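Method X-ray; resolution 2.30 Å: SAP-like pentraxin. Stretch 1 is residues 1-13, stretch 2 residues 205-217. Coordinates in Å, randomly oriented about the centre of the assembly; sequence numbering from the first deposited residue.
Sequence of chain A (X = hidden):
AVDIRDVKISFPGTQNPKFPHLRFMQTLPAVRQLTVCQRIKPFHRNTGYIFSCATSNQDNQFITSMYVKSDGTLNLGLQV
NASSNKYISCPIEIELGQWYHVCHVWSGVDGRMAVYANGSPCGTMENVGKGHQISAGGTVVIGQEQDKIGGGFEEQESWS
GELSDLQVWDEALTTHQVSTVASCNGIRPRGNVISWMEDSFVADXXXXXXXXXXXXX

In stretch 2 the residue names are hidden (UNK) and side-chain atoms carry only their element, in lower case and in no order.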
# COMPACT_ATOMS: atom_id res chain seq x y z
N ALA A 1 -5.01 23.15 6.35
CA ALA A 1 -4.33 23.47 7.64
C ALA A 1 -5.36 23.78 8.73
O ALA A 1 -5.68 22.93 9.57
CB ALA A 1 -3.38 24.65 7.46
N VAL A 2 -5.88 25.01 8.71
CA VAL A 2 -6.86 25.44 9.70
C VAL A 2 -8.28 25.00 9.30
O VAL A 2 -8.74 25.31 8.21
CB VAL A 2 -6.84 26.97 9.87
CG1 VAL A 2 -7.74 27.38 11.02
CG2 VAL A 2 -5.43 27.43 10.10
N ASP A 3 -8.95 24.30 10.20
CA ASP A 3 -10.31 23.81 9.96
C ASP A 3 -11.34 24.91 10.23
O ASP A 3 -11.20 25.68 11.18
CB ASP A 3 -10.58 22.62 10.88
CG ASP A 3 -11.76 21.79 10.43
OD1 ASP A 3 -11.55 20.82 9.66
OD2 ASP A 3 -12.90 22.10 10.83
N ILE A 4 -12.38 24.96 9.40
CA ILE A 4 -13.42 25.96 9.55
C ILE A 4 -14.14 25.88 10.90
O ILE A 4 -14.71 26.87 11.37
CB ILE A 4 -14.46 25.82 8.42
CG1 ILE A 4 -14.92 27.21 7.99
CG2 ILE A 4 -15.64 24.96 8.87
CD1 ILE A 4 -15.73 27.21 6.71
N ARG A 5 -14.12 24.70 11.52
CA ARG A 5 -14.76 24.52 12.81
C ARG A 5 -14.02 25.24 13.94
O ARG A 5 -14.57 25.42 15.02
CB ARG A 5 -14.91 23.03 13.13
CG ARG A 5 -16.08 22.37 12.39
CD ARG A 5 -15.99 20.85 12.36
NE ARG A 5 -14.82 20.40 11.61
CZ ARG A 5 -14.57 19.14 11.26
NH1 ARG A 5 -15.43 18.17 11.58
NH2 ARG A 5 -13.47 18.85 10.59
N ASP A 6 -12.78 25.66 13.68
CA ASP A 6 -11.99 26.36 14.68
C ASP A 6 -12.05 27.88 14.55
O ASP A 6 -11.37 28.60 15.28
CB ASP A 6 -10.52 25.90 14.65
CG ASP A 6 -10.33 24.46 15.15
OD1 ASP A 6 -10.85 24.11 16.23
OD2 ASP A 6 -9.64 23.67 14.46
N VAL A 7 -12.85 28.38 13.60
CA VAL A 7 -13.00 29.83 13.44
C VAL A 7 -13.72 30.29 14.70
O VAL A 7 -14.59 29.59 15.21
CB VAL A 7 -13.85 30.18 12.19
CG1 VAL A 7 -14.31 31.65 12.25
CG2 VAL A 7 -13.05 29.94 10.93
N LYS A 8 -13.34 31.45 15.22
CA LYS A 8 -13.99 31.95 16.42
C LYS A 8 -14.47 33.39 16.24
O LYS A 8 -13.99 34.12 15.37
CB LYS A 8 -13.04 31.86 17.62
CG LYS A 8 -12.00 32.97 17.67
CD LYS A 8 -11.13 32.89 18.92
CE LYS A 8 -10.04 33.96 18.88
NZ LYS A 8 -9.15 33.89 20.07
N ILE A 9 -15.42 33.78 17.07
CA ILE A 9 -15.95 35.14 17.05
C ILE A 9 -15.77 35.70 18.45
O ILE A 9 -16.11 35.04 19.43
CB ILE A 9 -17.47 35.15 16.72
CG1 ILE A 9 -17.72 34.58 15.31
CG2 ILE A 9 -18.00 36.58 16.84
CD1 ILE A 9 -17.18 35.43 14.20
N SER A 10 -15.21 36.90 18.54
CA SER A 10 -15.02 37.55 19.83
C SER A 10 -16.08 38.63 20.00
O SER A 10 -16.29 39.45 19.11
CB SER A 10 -13.63 38.19 19.91
OG SER A 10 -12.61 37.22 19.80
N PHE A 11 -16.76 38.59 21.14
CA PHE A 11 -17.79 39.57 21.49
C PHE A 11 -17.08 40.41 22.55
O PHE A 11 -17.11 40.09 23.73
CB PHE A 11 -19.01 38.84 22.07
CG PHE A 11 -19.70 37.94 21.07
CD1 PHE A 11 -20.68 38.45 20.22
CD2 PHE A 11 -19.34 36.61 20.95
CE1 PHE A 11 -21.28 37.64 19.26
CE2 PHE A 11 -19.94 35.78 20.00
CZ PHE A 11 -20.91 36.30 19.15
N PRO A 12 -16.43 41.51 22.12
CA PRO A 12 -15.65 42.48 22.90
C PRO A 12 -16.21 42.98 24.22
O PRO A 12 -15.52 42.97 25.24
CB PRO A 12 -15.43 43.62 21.91
CG PRO A 12 -15.51 42.95 20.57
CD PRO A 12 -16.68 42.03 20.76
N GLY A 13 -17.46 43.43 24.18
CA GLY A 13 -18.08 43.97 25.37
C GLY A 13 -19.22 44.84 24.88
O GLY A 13 -19.12 45.45 23.81
N UNK A 205 -21.78 45.29 14.94
CA UNK A 205 -21.28 46.01 16.11
C UNK A 205 -19.91 45.59 16.63
O UNK A 205 -19.72 45.40 17.83
c UNK A 205 -22.31 45.98 17.25
c UNK A 205 -23.48 46.96 17.03
o UNK A 205 -23.36 47.88 16.17
o UNK A 205 -24.52 46.84 17.72
N UNK A 206 -18.96 45.44 15.72
CA UNK A 206 -17.60 45.12 16.11
C UNK A 206 -17.18 43.75 16.61
O UNK A 206 -16.26 43.67 17.43
N UNK A 207 -17.82 42.67 16.16
CA UNK A 207 -17.39 41.35 16.59
C UNK A 207 -16.07 41.12 15.86
O UNK A 207 -15.84 41.67 14.78
c UNK A 207 -18.40 40.24 16.22
c UNK A 207 -18.84 40.37 14.77
c UNK A 207 -19.61 40.32 17.15
N UNK A 208 -15.20 40.31 16.45
CA UNK A 208 -13.90 40.04 15.86
C UNK A 208 -13.81 38.61 15.36
O UNK A 208 -14.07 37.67 16.11
c UNK A 208 -12.88 41.68 17.47
c UNK A 208 -11.41 40.11 16.21
c UNK A 208 -12.76 40.28 16.88
c UNK A 208 -11.93 41.95 18.63
N UNK A 209 -13.45 38.45 14.09
CA UNK A 209 -13.31 37.13 13.49
C UNK A 209 -11.85 36.68 13.62
O UNK A 209 -10.93 37.38 13.20
c UNK A 209 -13.52 35.73 11.41
c UNK A 209 -15.14 37.61 11.82
c UNK A 209 -13.70 37.14 11.99
N UNK A 210 -11.65 35.51 14.22
CA UNK A 210 -10.31 34.99 14.40
C UNK A 210 -10.30 33.48 14.45
O UNK A 210 -11.21 32.82 13.94
N UNK A 211 -9.27 32.93 15.09
CA UNK A 211 -9.11 31.48 15.20
C UNK A 211 -9.06 31.03 16.66
O UNK A 211 -8.40 31.65 17.49
c UNK A 211 -7.90 31.30 12.99
c UNK A 211 -7.57 29.53 14.75
c UNK A 211 -7.81 31.02 14.49
c UNK A 211 -8.98 30.48 12.27
N UNK A 212 -9.77 29.95 16.95
CA UNK A 212 -9.78 29.40 18.30
C UNK A 212 -8.66 28.37 18.45
O UNK A 212 -8.48 27.52 17.60
o UNK A 212 -10.96 27.75 19.59
c UNK A 212 -11.12 28.71 18.57
N UNK A 213 -7.92 28.47 19.55
CA UNK A 213 -6.83 27.53 19.81
C UNK A 213 -7.14 26.62 20.99
O UNK A 213 -6.24 26.15 21.68
c UNK A 213 -4.34 28.71 17.78
c UNK A 213 -5.06 29.07 18.87
c UNK A 213 -5.52 28.28 20.05
n UNK A 213 -5.44 30.38 18.66
n UNK A 213 -4.31 29.80 16.94
c UNK A 213 -4.98 30.79 17.49
N UNK A 214 -8.43 26.37 21.22
CA UNK A 214 -8.84 25.49 22.30
C UNK A 214 -8.41 24.07 22.00
O UNK A 214 -7.92 23.36 22.87
c UNK A 214 -10.90 24.35 23.32
s UNK A 214 -12.68 24.39 23.61
c UNK A 214 -10.37 25.50 22.45
c UNK A 214 -12.82 23.32 25.04
N UNK A 215 -8.58 23.68 20.74
CA UNK A 215 -8.27 22.34 20.29
C UNK A 215 -6.94 22.19 19.55
O UNK A 215 -6.14 21.30 19.87
c UNK A 215 -9.41 21.85 19.41
s UNK A 215 -10.98 21.54 20.29
N UNK A 216 -6.71 23.04 18.55
CA UNK A 216 -5.47 23.00 17.77
C UNK A 216 -4.66 24.26 18.01
O UNK A 216 -5.17 25.37 17.91
c UNK A 216 -5.78 22.89 16.28
o UNK A 216 -6.36 21.64 15.96
N UNK A 217 -3.38 24.08 18.33
CA UNK A 217 -2.48 25.20 18.57
C UNK A 217 -1.98 25.76 17.24
O UNK A 217 -1.58 26.94 17.20
OXT UNK A 217 -2.01 24.99 16.26
c UNK A 217 -2.42 25.43 21.56
c UNK A 217 -0.31 24.12 21.63
c UNK A 217 -1.60 24.34 20.87
c UNK A 217 -1.28 24.76 19.43
O HOH W 1 -9.06 25.01 18.03
O HOH W 2 -9.26 21.47 15.65
O HOH W 3 -12.49 25.44 17.89
O HOH W 4 -11.70 36.68 17.28

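Position 205 carries two side-chain carbons, the second bearing two oxygens; it is a short carboxylate, D205, and lies beyond reach of the first stretch. Position 206 has no side-chain atoms, and its positive phi of 73° favours the same reading: G206, whose carbonyl O lies 3.3 Å from P12 CG.

At position 207 one carbon carries two others, the compact fork of V207. Its CB packs 3.7 Å from I9 CG2, and its CG1 approaches F11 CD1 obliquely at 3.8 Å. Position 208 has four carbons, forked at the first, with one arm two carbons long, which identifies I208; the end of that arm, CD1, reaches P12 CG at 4.2 Å. Its backbone pairs with S10 in both directions, S10 N donating to I208 O (2.8 Å) and I208 N to S10 O (3.0 Å).

Position 209 again shows three carbons, one carrying two, and is V209. It shares a sheet face with I9, whose CD1 lies 3.8 Å from V209 CG2, while V209 CG1 is 4.2 Å from V7 CG1. Position 210 has no side-chain atoms and is G210. A CB here would find room, 3.6 Å from K8 CE, so the space alone does not demand glycine. The backbone is fully engaged with K8: K8 N donates to G210 O (2.8 Å) and G210 N to K8 O (3.0 Å).

The four carbons at position 211, forked at the first with one two-carbon arm, define I211. Although its CA-to-CB bond points away, the end of the side chain returns, placing CD1 3.6 Å from V2 CG1 and 4.3 Å from V7 CG2. Position 212 has one carbon and one oxygen, S212. Its CB lies 3.8 Å from K8 CB, and its N donates to D6 O at 2.7 Å, extending the ladder past the strand.

At position 213 a carbon leads to a five-membered ring of three carbons and two nitrogens, H213, which makes no contact with stretch 1. The unbranched chain at position 214, two carbons, a sulfur and a carbon, is M214; its N donates a weak hydrogen bond to S212 OG (3.3 Å). Position 215, one carbon and one sulfur, is C215, covalently bonded elsewhere in the structure; its CB is 4.2 Å from D6 OD1. Position 216, one carbon and one oxygen, is S216, with OG 4.1 Å from D6 OD2, a gap bridged by water 2. Position 217 has four carbons forked at the second and a terminal OXT: L217, out of reach.

The contact joins the two ends of the chain as antiparallel strands, burying 750 Å² in all. Five backbone hydrogen bonds fix the register, independently of side-chain identity. Apolar packing of I9 against V207 and V209 reinforces it, while beyond the strands the D6 carboxylate reaches the chain's end through water: water 1, for example, donates to S212 O (2.6 Å) and, weakly, to D6 OD1 (2.7 Å).

Stretch 2, residues 205-217: DGVIVGISHMCSL
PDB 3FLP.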